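Local coordinates for reticulocyte binding protein (Streptococcus agalactiae COH1, PDB 3FAW) that probably hydrolyses the alpha-1,6-glucosidic links of pullulan and related branched alpha-glucans, acting as a pullulanase anchored at the streptococcal cell wall, at residues V38-A43 with N114-R119; A750-A755 with L801-L806; P317-F322 with F352-M357; S255-A260 with D378-G383. All blocks are in the same frame, centred on the assembly; numbering follows the deposited sequence.

Interaction 1. Residues V38-A43 with N114-R119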
# COMPACT_ATOMS: atom_id res chain seq x y z
N VAL A 38 -49.09 0.28 -1.23
CA VAL A 38 -48.20 -0.52 -2.07
C VAL A 38 -47.83 0.27 -3.33
O VAL A 38 -48.70 0.60 -4.14
CB VAL A 38 -48.86 -1.85 -2.48
CG1 VAL A 38 -47.96 -2.64 -3.42
CG2 VAL A 38 -49.19 -2.68 -1.24
N GLN A 39 -46.54 0.59 -3.47
CA GLN A 39 -46.03 1.34 -4.62
C GLN A 39 -44.67 0.80 -5.09
O GLN A 39 -43.81 0.50 -4.27
CB GLN A 39 -45.90 2.83 -4.29
CG GLN A 39 -47.22 3.50 -3.90
CD GLN A 39 -47.06 4.99 -3.62
OE1 GLN A 39 -45.95 5.52 -3.60
NE2 GLN A 39 -48.18 5.66 -3.40
N LEU A 40 -44.51 0.71 -6.41
CA LEU A 40 -43.26 0.25 -7.03
C LEU A 40 -42.16 1.31 -6.91
O LEU A 40 -42.40 2.49 -7.19
CB LEU A 40 -43.53 -0.08 -8.51
CG LEU A 40 -42.42 -0.68 -9.37
CD1 LEU A 40 -42.02 -2.08 -8.89
CD2 LEU A 40 -42.87 -0.72 -10.83
N LYS A 41 -40.96 0.88 -6.50
CA LYS A 41 -39.83 1.79 -6.27
C LYS A 41 -38.77 1.68 -7.38
O LYS A 41 -38.36 2.68 -7.97
CB LYS A 41 -39.17 1.50 -4.92
CG LYS A 41 -40.04 1.81 -3.71
CD LYS A 41 -39.36 1.40 -2.40
CE LYS A 41 -38.31 2.41 -1.95
NZ LYS A 41 -38.93 3.65 -1.39
N ASP A 42 -38.32 0.45 -7.63
CA ASP A 42 -37.30 0.18 -8.64
C ASP A 42 -37.33 -1.29 -9.05
O ASP A 42 -38.14 -2.07 -8.55
CB ASP A 42 -35.91 0.58 -8.11
CG ASP A 42 -35.55 -0.12 -6.81
OD1 ASP A 42 -35.21 -1.32 -6.84
OD2 ASP A 42 -35.61 0.54 -5.75
N ALA A 43 -36.44 -1.66 -9.97
CA ALA A 43 -36.37 -3.03 -10.46
C ALA A 43 -35.01 -3.33 -11.07
O ALA A 43 -34.36 -2.45 -11.65
CB ALA A 43 -37.47 -3.28 -11.47
N ASN A 114 -46.81 4.25 -11.25
CA ASN A 114 -45.35 4.22 -11.24
C ASN A 114 -44.84 3.35 -12.38
O ASN A 114 -45.27 2.20 -12.53
CB ASN A 114 -44.80 3.67 -9.91
CG ASN A 114 -44.86 4.69 -8.79
OD1 ASN A 114 -45.67 5.62 -8.82
ND2 ASN A 114 -44.01 4.51 -7.78
N ASN A 115 -43.93 3.90 -13.18
CA ASN A 115 -43.22 3.15 -14.20
C ASN A 115 -41.73 3.27 -13.95
O ASN A 115 -41.22 4.38 -13.83
CB ASN A 115 -43.55 3.70 -15.60
CG ASN A 115 -45.00 3.48 -15.99
OD1 ASN A 115 -45.91 4.08 -15.41
ND2 ASN A 115 -45.22 2.64 -16.99
N VAL A 116 -41.04 2.14 -13.84
CA VAL A 116 -39.60 2.13 -13.64
C VAL A 116 -38.90 1.25 -14.68
O VAL A 116 -39.44 0.23 -15.12
CB VAL A 116 -39.22 1.65 -12.21
CG1 VAL A 116 -39.99 2.45 -11.17
CG2 VAL A 116 -39.46 0.16 -12.04
N THR A 117 -37.70 1.66 -15.09
CA THR A 117 -36.90 0.92 -16.06
C THR A 117 -35.93 -0.00 -15.32
O THR A 117 -35.33 0.39 -14.32
CB THR A 117 -36.12 1.86 -16.99
OG1 THR A 117 -37.04 2.74 -17.66
CG2 THR A 117 -35.34 1.07 -18.04
N THR A 118 -35.78 -1.23 -15.81
CA THR A 118 -34.92 -2.21 -15.15
C THR A 118 -33.45 -1.85 -15.31
O THR A 118 -33.02 -1.36 -16.36
CB THR A 118 -35.15 -3.65 -15.68
OG1 THR A 118 -34.88 -3.69 -17.09
CG2 THR A 118 -36.58 -4.10 -15.41
N ARG A 119 -32.69 -2.09 -14.24
CA ARG A 119 -31.24 -1.93 -14.22
C ARG A 119 -30.64 -3.32 -14.22
O ARG A 119 -31.18 -4.23 -13.59
CB ARG A 119 -30.84 -1.17 -12.94
CG ARG A 119 -29.34 -1.14 -12.62
CD ARG A 119 -29.04 -0.21 -11.44
NE ARG A 119 -29.68 -0.66 -10.20
CZ ARG A 119 -29.13 -1.47 -9.29
NH1 ARG A 119 -27.90 -1.95 -9.45
NH2 ARG A 119 -29.82 -1.80 -8.20
O HOH W 1 -35.29 0.57 -11.51
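Asn114 ND2 donates to Leu40 O over 2.6 Å, the shorter of the two direct hydrogen bonds here. The N-H points well at its target (158° at the hydrogen), and donor and acceptor lie close to both the amide plane and the carbonyl plane. At the other end, Ala43 O accepts the backbone N-H of Arg119 at 3.1 Å, and Thr118 CA adds a CA-H...O contact to the same oxygen. A water bridges the gap beside this second bond, accepting from Ala43 N and donating to Thr117 O.

The strands run nearly parallel, 13° apart, and approach to 6.2 Å between the axes of 40-43 and 114-117. They are the first and last strands of a mixed seven-stranded sheet that closes on itself, whose other neighbours pair antiparallel. On the flank away from 114-119, Lys41 and Asp42 both face Ser54 of strand 50-55, a classic beta bulge.

Val116 fills the middle of the interface with its two methyls. Its CG2, between the backbone N and the carbonyl carbon (with CG1 at chi1 -52°), meets Leu40 CD2 at 3.7 Å and Ala43 CB at 4.0 Å. The other branch, CG1, rests 3.6 Å from Lys41 O. Ala43 CB also meets Thr118 CG2, while Thr118 OG1 is bonded to the backbone N of Phe107.

Interaction 2. Residues A750-A755 with L801-L806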
# COMPACT_ATOMS: atom_id res chain seq x y z
N ALA A 750 21.29 -15.32 22.11
CA ALA A 750 20.44 -14.78 23.18
C ALA A 750 20.38 -13.26 23.11
O ALA A 750 21.42 -12.60 23.08
CB ALA A 750 20.96 -15.22 24.54
N VAL A 751 19.16 -12.72 23.10
CA VAL A 751 18.92 -11.27 23.02
C VAL A 751 18.38 -10.74 24.35
O VAL A 751 17.40 -11.26 24.87
CB VAL A 751 17.89 -10.93 21.91
CG1 VAL A 751 17.77 -9.41 21.73
CG2 VAL A 751 18.26 -11.61 20.59
N PHE A 752 19.03 -9.70 24.87
CA PHE A 752 18.63 -9.05 26.12
C PHE A 752 18.29 -7.59 25.85
O PHE A 752 19.10 -6.87 25.26
CB PHE A 752 19.76 -9.11 27.15
CG PHE A 752 20.23 -10.50 27.48
CD1 PHE A 752 19.72 -11.18 28.58
CD2 PHE A 752 21.18 -11.14 26.69
CE1 PHE A 752 20.16 -12.46 28.89
CE2 PHE A 752 21.61 -12.41 26.99
CZ PHE A 752 21.10 -13.07 28.09
N VAL A 753 17.11 -7.15 26.27
CA VAL A 753 16.69 -5.74 26.12
C VAL A 753 16.25 -5.18 27.47
O VAL A 753 15.15 -5.48 27.94
CB VAL A 753 15.53 -5.58 25.11
CG1 VAL A 753 15.03 -4.14 25.09
CG2 VAL A 753 15.98 -6.02 23.71
N ASN A 754 17.11 -4.37 28.09
CA ASN A 754 16.72 -3.60 29.27
C ASN A 754 16.21 -2.23 28.84
O ASN A 754 16.99 -1.31 28.59
CB ASN A 754 17.89 -3.45 30.26
CG ASN A 754 17.48 -2.75 31.55
OD1 ASN A 754 16.29 -2.54 31.81
ND2 ASN A 754 18.46 -2.39 32.37
N ALA A 755 14.89 -2.10 28.76
CA ALA A 755 14.25 -0.82 28.44
C ALA A 755 13.93 -0.01 29.70
O ALA A 755 13.28 1.03 29.61
CB ALA A 755 12.98 -1.05 27.62
N LEU A 801 23.38 -11.80 34.38
CA LEU A 801 23.94 -10.67 33.65
C LEU A 801 23.43 -9.38 34.28
O LEU A 801 22.25 -9.25 34.56
CB LEU A 801 23.49 -10.72 32.18
CG LEU A 801 24.38 -11.48 31.19
CD1 LEU A 801 24.74 -12.87 31.69
CD2 LEU A 801 23.68 -11.55 29.84
N LEU A 802 24.34 -8.43 34.50
CA LEU A 802 23.96 -7.09 34.95
C LEU A 802 24.00 -6.15 33.75
O LEU A 802 25.06 -5.92 33.16
CB LEU A 802 24.92 -6.59 36.04
CG LEU A 802 24.68 -5.17 36.58
CD1 LEU A 802 23.26 -5.01 37.12
CD2 LEU A 802 25.70 -4.86 37.67
N ILE A 803 22.84 -5.62 33.38
CA ILE A 803 22.71 -4.82 32.17
C ILE A 803 22.35 -3.37 32.48
O ILE A 803 21.44 -3.10 33.28
CB ILE A 803 21.65 -5.42 31.22
CG1 ILE A 803 22.01 -6.87 30.87
CG2 ILE A 803 21.53 -4.58 29.94
CD1 ILE A 803 21.00 -7.55 29.98
N ASP A 804 23.08 -2.44 31.86
CA ASP A 804 22.85 -1.01 32.02
C ASP A 804 21.45 -0.60 31.55
O ASP A 804 20.85 -1.27 30.71
CB ASP A 804 23.88 -0.21 31.20
CG ASP A 804 25.22 -0.04 31.91
OD1 ASP A 804 25.56 -0.86 32.80
OD2 ASP A 804 25.94 0.92 31.56
N PRO A 805 20.92 0.52 32.08
CA PRO A 805 19.63 1.02 31.58
C PRO A 805 19.65 1.37 30.08
O PRO A 805 20.69 1.78 29.56
CB PRO A 805 19.39 2.28 32.42
CG PRO A 805 20.72 2.65 32.98
CD PRO A 805 21.47 1.38 33.14
N LEU A 806 18.52 1.18 29.42
CA LEU A 806 18.37 1.48 27.99
C LEU A 806 19.48 0.87 27.13
O LEU A 806 20.09 1.54 26.29
CB LEU A 806 18.31 3.00 27.78
CG LEU A 806 17.26 3.74 28.63
CD1 LEU A 806 17.14 5.18 28.17
CD2 LEU A 806 15.90 3.04 28.55
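Leu801 CD2 sits over one face of the Phe752 ring as a CH-pi contact, 3.7 Å from the ring centroid. Its direction lies only 19° off the ring normal, and the methyl is offset toward the rim, so that Phe752 CZ is its closest ring atom. The two side chains cross at about a right angle. Ile803 approaches the same phenylalanine nearer its root, CD1 lying 3.5 Å from Phe752 CB, and its CG2 branch meets Asn754 CB at 3.8 Å.

Asn754 supplies the polar part. With CG anti to the backbone N (chi1 -175°), its amide extends toward the end of strand 801-803. There ND2 donates to Ile803 O at 3.2 Å, the donor standing well above that carbonyl plane, and more weakly to Asp804 O at 3.1 Å. Further along, Leu806 CD2 comes within 3.5 Å of Ala755 O.

Two further bonds hold the amide: Asn754 OD1 accepts from the backbone N of Asp756, two residues on, as in an Asx turn, and ND2 also bonds to Lys758 O. Outside the two segments, Ile811 of strand 807-813 touches both Phe752 and Leu801.

The segments 750-754 and 801-803 belong to different antiparallel sheets, their axes 8.9 Å apart at closest and crossing at -43°. Side chains meeting between two such sheets are consistent with the beta-sandwich C-terminal domain found in alpha-amylase family enzymes.

Interaction 3. Residues P317-F322 with F352-M357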
# COMPACT_ATOMS: atom_id res chain seq x y z
N PRO A 317 3.31 4.87 -3.73
CA PRO A 317 2.65 4.78 -5.03
C PRO A 317 3.31 5.53 -6.20
O PRO A 317 3.32 6.76 -6.23
CB PRO A 317 1.25 5.36 -4.73
CG PRO A 317 1.00 4.94 -3.34
CD PRO A 317 2.33 5.09 -2.65
N VAL A 318 3.87 4.77 -7.14
CA VAL A 318 4.48 5.33 -8.34
C VAL A 318 3.49 5.36 -9.52
O VAL A 318 3.76 5.98 -10.54
CB VAL A 318 5.77 4.56 -8.75
CG1 VAL A 318 6.81 4.61 -7.63
CG2 VAL A 318 5.47 3.12 -9.14
N LEU A 319 2.34 4.70 -9.37
CA LEU A 319 1.27 4.80 -10.38
C LEU A 319 0.60 6.17 -10.30
O LEU A 319 0.65 6.84 -9.27
CB LEU A 319 0.26 3.67 -10.24
CG LEU A 319 0.85 2.31 -10.65
CD1 LEU A 319 0.24 1.20 -9.84
CD2 LEU A 319 0.69 2.05 -12.14
N SER A 320 -0.03 6.58 -11.41
CA SER A 320 -0.56 7.93 -11.54
C SER A 320 -1.55 8.27 -10.44
O SER A 320 -2.50 7.53 -10.21
CB SER A 320 -1.24 8.13 -12.90
OG SER A 320 -1.82 9.43 -12.97
N TYR A 321 -1.29 9.38 -9.76
CA TYR A 321 -2.22 9.93 -8.77
C TYR A 321 -2.70 11.32 -9.20
O TYR A 321 -2.04 11.99 -9.99
CB TYR A 321 -1.61 9.96 -7.36
CG TYR A 321 -0.23 10.59 -7.24
CD1 TYR A 321 -0.08 11.96 -7.00
CD2 TYR A 321 0.92 9.81 -7.32
CE1 TYR A 321 1.17 12.54 -6.87
CE2 TYR A 321 2.19 10.38 -7.18
CZ TYR A 321 2.31 11.74 -6.95
OH TYR A 321 3.55 12.31 -6.81
N PHE A 322 -3.85 11.72 -8.67
CA PHE A 322 -4.65 12.80 -9.25
C PHE A 322 -4.23 14.21 -8.81
O PHE A 322 -3.98 15.08 -9.65
CB PHE A 322 -6.14 12.57 -8.92
CG PHE A 322 -7.08 13.51 -9.63
CD1 PHE A 322 -7.61 13.17 -10.87
CD2 PHE A 322 -7.46 14.72 -9.05
CE1 PHE A 322 -8.49 14.03 -11.53
CE2 PHE A 322 -8.34 15.58 -9.69
CZ PHE A 322 -8.86 15.24 -10.94
N PHE A 352 -2.29 1.16 -14.23
CA PHE A 352 -1.28 0.70 -15.19
C PHE A 352 -0.26 1.78 -15.53
O PHE A 352 0.93 1.49 -15.69
CB PHE A 352 -1.95 0.28 -16.50
CG PHE A 352 -2.79 -0.95 -16.41
CD1 PHE A 352 -2.28 -2.18 -16.80
CD2 PHE A 352 -4.10 -0.88 -15.96
CE1 PHE A 352 -3.07 -3.33 -16.74
CE2 PHE A 352 -4.89 -2.02 -15.89
CZ PHE A 352 -4.37 -3.25 -16.28
N ALA A 353 -0.73 3.02 -15.66
CA ALA A 353 0.10 4.14 -16.09
C ALA A 353 0.84 4.79 -14.91
O ALA A 353 0.22 5.14 -13.89
CB ALA A 353 -0.73 5.17 -16.83
N LEU A 354 2.15 4.96 -15.06
CA LEU A 354 3.01 5.55 -14.03
C LEU A 354 2.75 7.04 -13.89
O LEU A 354 2.30 7.70 -14.83
CB LEU A 354 4.49 5.34 -14.37
CG LEU A 354 4.98 3.89 -14.42
CD1 LEU A 354 6.43 3.79 -14.92
CD2 LEU A 354 4.84 3.23 -13.06
N SER A 355 3.06 7.57 -12.71
CA SER A 355 3.01 9.00 -12.47
C SER A 355 4.13 9.69 -13.25
O SER A 355 5.23 9.13 -13.40
CB SER A 355 3.18 9.29 -10.97
OG SER A 355 3.17 10.68 -10.70
N GLY A 356 3.85 10.88 -13.76
CA GLY A 356 4.87 11.71 -14.40
C GLY A 356 5.70 12.52 -13.40
O GLY A 356 6.66 13.17 -13.80
N MET A 357 5.33 12.49 -12.12
CA MET A 357 6.02 13.29 -11.09
C MET A 357 7.49 12.89 -10.87
O MET A 357 8.31 13.72 -10.50
CB MET A 357 5.27 13.18 -9.75
CG MET A 357 5.66 14.22 -8.69
SD MET A 357 5.23 15.91 -9.15
CE MET A 357 6.80 16.52 -9.76
O HOH W 2 0.65 11.57 -10.77
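An isolated beta bridge within a long loop of the catalytic domain joins Leu319 to Leu354, their CA atoms 4.1 Å apart. The pair is non-hydrogen-bonded itself; bonds lie beyond it, from Ser355 N to Val318 O (2.8 Å, nearly straight at 175°) and from Ser320 N to Ala353 O (2.9 Å). The touching parts run in directions 87° apart, which fits a local crossing rather than a continuing ladder. Val318 CG2 and Leu354 CD2 lie side by side at 4.0 Å, both side chains also touching Leu372 of helix 367-381. That helix follows barrel strand 312-315, so the loop is the second beta-to-alpha connection of the TIM barrel.

Ser355 OG works twice. It accepts from Met357 N at 3.2 Å, forming an ST turn, and donates to a water at 2.7 Å. This water also accepts from Tyr321 N and stands above the centre of the Tyr321 ring, whose CG is kept close to that N by its place between the backbone N and the carbonyl carbon (chi1 50°). At the far end of the ring, Tyr321 OH touches Met357 CG at 3.4 Å and is hydrogen-bonded to Tyr358 OH; a calcium ion lies about 7 Å from this side chain.

Interaction 4. Residues S255-A260 with D378-G383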
# COMPACT_ATOMS: atom_id res chain seq x y z
N SER A 255 15.42 -8.25 -15.54
CA SER A 255 15.10 -9.55 -14.96
C SER A 255 14.67 -9.36 -13.52
O SER A 255 14.87 -8.30 -12.95
CB SER A 255 16.31 -10.48 -15.01
OG SER A 255 16.93 -10.48 -16.29
N PHE A 256 14.10 -10.41 -12.93
CA PHE A 256 13.73 -10.37 -11.52
C PHE A 256 14.97 -10.38 -10.63
O PHE A 256 16.08 -10.68 -11.08
CB PHE A 256 12.81 -11.54 -11.17
CG PHE A 256 11.47 -11.45 -11.84
CD1 PHE A 256 10.55 -10.49 -11.43
CD2 PHE A 256 11.14 -12.29 -12.89
CE1 PHE A 256 9.31 -10.39 -12.04
CE2 PHE A 256 9.90 -12.20 -13.51
CZ PHE A 256 8.98 -11.24 -13.09
N ALA A 257 14.77 -10.04 -9.36
CA ALA A 257 15.88 -9.90 -8.42
C ALA A 257 16.64 -11.20 -8.22
O ALA A 257 16.09 -12.29 -8.40
CB ALA A 257 15.37 -9.39 -7.08
N LYS A 258 17.92 -11.07 -7.88
CA LYS A 258 18.73 -12.19 -7.43
C LYS A 258 19.28 -11.86 -6.03
O LYS A 258 20.39 -11.36 -5.88
CB LYS A 258 19.87 -12.48 -8.42
CG LYS A 258 19.36 -12.84 -9.82
CD LYS A 258 20.51 -13.14 -10.78
CE LYS A 258 20.03 -13.29 -12.22
NZ LYS A 258 19.51 -12.02 -12.79
N ILE A 259 18.45 -12.13 -5.03
CA ILE A 259 18.77 -11.82 -3.63
C ILE A 259 19.48 -13.04 -3.03
O ILE A 259 18.96 -14.15 -3.07
CB ILE A 259 17.50 -11.52 -2.80
CG1 ILE A 259 16.61 -10.48 -3.50
CG2 ILE A 259 17.87 -11.02 -1.41
CD1 ILE A 259 15.26 -10.29 -2.84
N ALA A 260 20.68 -12.82 -2.48
CA ALA A 260 21.47 -13.91 -1.90
C ALA A 260 20.77 -14.50 -0.67
O ALA A 260 20.33 -13.76 0.21
CB ALA A 260 22.86 -13.42 -1.52
N ASP A 378 18.94 -1.12 -11.77
CA ASP A 378 19.99 -0.65 -10.86
C ASP A 378 19.83 -1.22 -9.43
O ASP A 378 20.82 -1.48 -8.75
CB ASP A 378 20.03 0.89 -10.80
CG ASP A 378 20.35 1.53 -12.16
OD1 ASP A 378 20.72 0.81 -13.11
OD2 ASP A 378 20.22 2.77 -12.27
N ILE A 379 18.60 -1.41 -8.98
CA ILE A 379 18.33 -2.08 -7.70
C ILE A 379 18.76 -3.55 -7.77
O ILE A 379 19.45 -4.04 -6.87
CB ILE A 379 16.83 -1.98 -7.31
CG1 ILE A 379 16.46 -0.54 -6.95
CG2 ILE A 379 16.53 -2.89 -6.12
CD1 ILE A 379 14.97 -0.30 -6.71
N HIS A 380 18.37 -4.24 -8.83
CA HIS A 380 18.68 -5.66 -9.01
C HIS A 380 20.18 -5.93 -9.10
O HIS A 380 20.67 -6.93 -8.58
CB HIS A 380 17.97 -6.23 -10.24
CG HIS A 380 16.48 -6.36 -10.08
ND1 HIS A 380 15.62 -6.49 -11.16
CD2 HIS A 380 15.70 -6.37 -8.98
CE1 HIS A 380 14.38 -6.57 -10.72
NE2 HIS A 380 14.40 -6.51 -9.40
N LYS A 381 20.90 -5.02 -9.77
CA LYS A 381 22.36 -5.09 -9.87
C LYS A 381 23.04 -5.11 -8.50
O LYS A 381 24.10 -5.70 -8.34
CB LYS A 381 22.89 -3.89 -10.68
CG LYS A 381 24.39 -3.94 -10.96
CD LYS A 381 24.82 -2.82 -11.89
CE LYS A 381 26.33 -2.76 -12.03
NZ LYS A 381 26.92 -4.06 -12.46
N ARG A 382 22.41 -4.47 -7.51
CA ARG A 382 22.97 -4.39 -6.15
C ARG A 382 22.42 -5.47 -5.19
O ARG A 382 22.51 -5.31 -3.97
CB ARG A 382 22.73 -2.99 -5.58
CG ARG A 382 23.54 -1.91 -6.29
CD ARG A 382 22.94 -0.54 -6.06
NE ARG A 382 23.82 0.55 -6.47
CZ ARG A 382 24.01 0.95 -7.73
NH1 ARG A 382 23.40 0.34 -8.75
NH2 ARG A 382 24.83 1.96 -7.98
N GLY A 383 21.87 -6.55 -5.74
CA GLY A 383 21.45 -7.69 -4.93
C GLY A 383 20.17 -7.47 -4.14
O GLY A 383 19.86 -8.22 -3.21
O HOH W 3 17.28 -6.47 -13.86
O HOH W 4 18.82 -8.55 -7.27
O HOH W 5 21.48 -10.17 -2.02
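The extended backbone of 255-260 passes the C-terminal end of the helix holding His380, Ala257 CA and His380 CA lying 5.1 Å apart, without a direct hydrogen bond between the segments. The His380 ring is the main side-chain element. One of its faces is covered by backbone, with Ala257 N 3.6 Å above the ring plane and offset toward the rim, and Phe256 C beside it. Ala257 CB touches His380 CD2, also at 3.6 Å.

Three waters make the polar links. One accepts from Ser255 N and lies at the edge of the imidazole, in plane, 3.2 Å from His380 ND1. A second accepts from Lys258 N (2.7 Å) and donates to His380 O. The third passes from Ala260 N to Gly383 O, with 2.8 Å on each side.

Helix 367-381 is a barrel helix leading into strand 385-390, so this contact lies at the end of the TIM barrel where strands begin. The helix end turns at Gly383 (phi 74°), whose N-H returns to His380 O at 3.1 Å, giving that carbonyl a partner besides the water.

Asp452 ties both segments together, OD2 bonded to His380 NE2 and OD1 to Ala257 N. Its carboxylate fixes the ring's rotation and may raise the proton affinity of the imidazole. Near the helix end, Arg382 NH1 bonds to Asp378 O while its NE forms a salt bridge with Asp303.

From the N terminus, interaction 1 comes first and joins the first and last strands of the N-terminal mixed sheet. Interaction 4 opens next, in the loop leading to the first barrel strand, and ends on helix 367-381. Interaction 3 opens and closes between those two points, so it is nested within interaction 4; their centres are 24 Å apart and they do not touch. Both involve the TIM barrel, one folding a loop on itself and the other fastening the preceding chain to a helix end. Interaction 2 follows in series, joining two sheets of the C-terminal domain, its centre 72 Å from that of interaction 1.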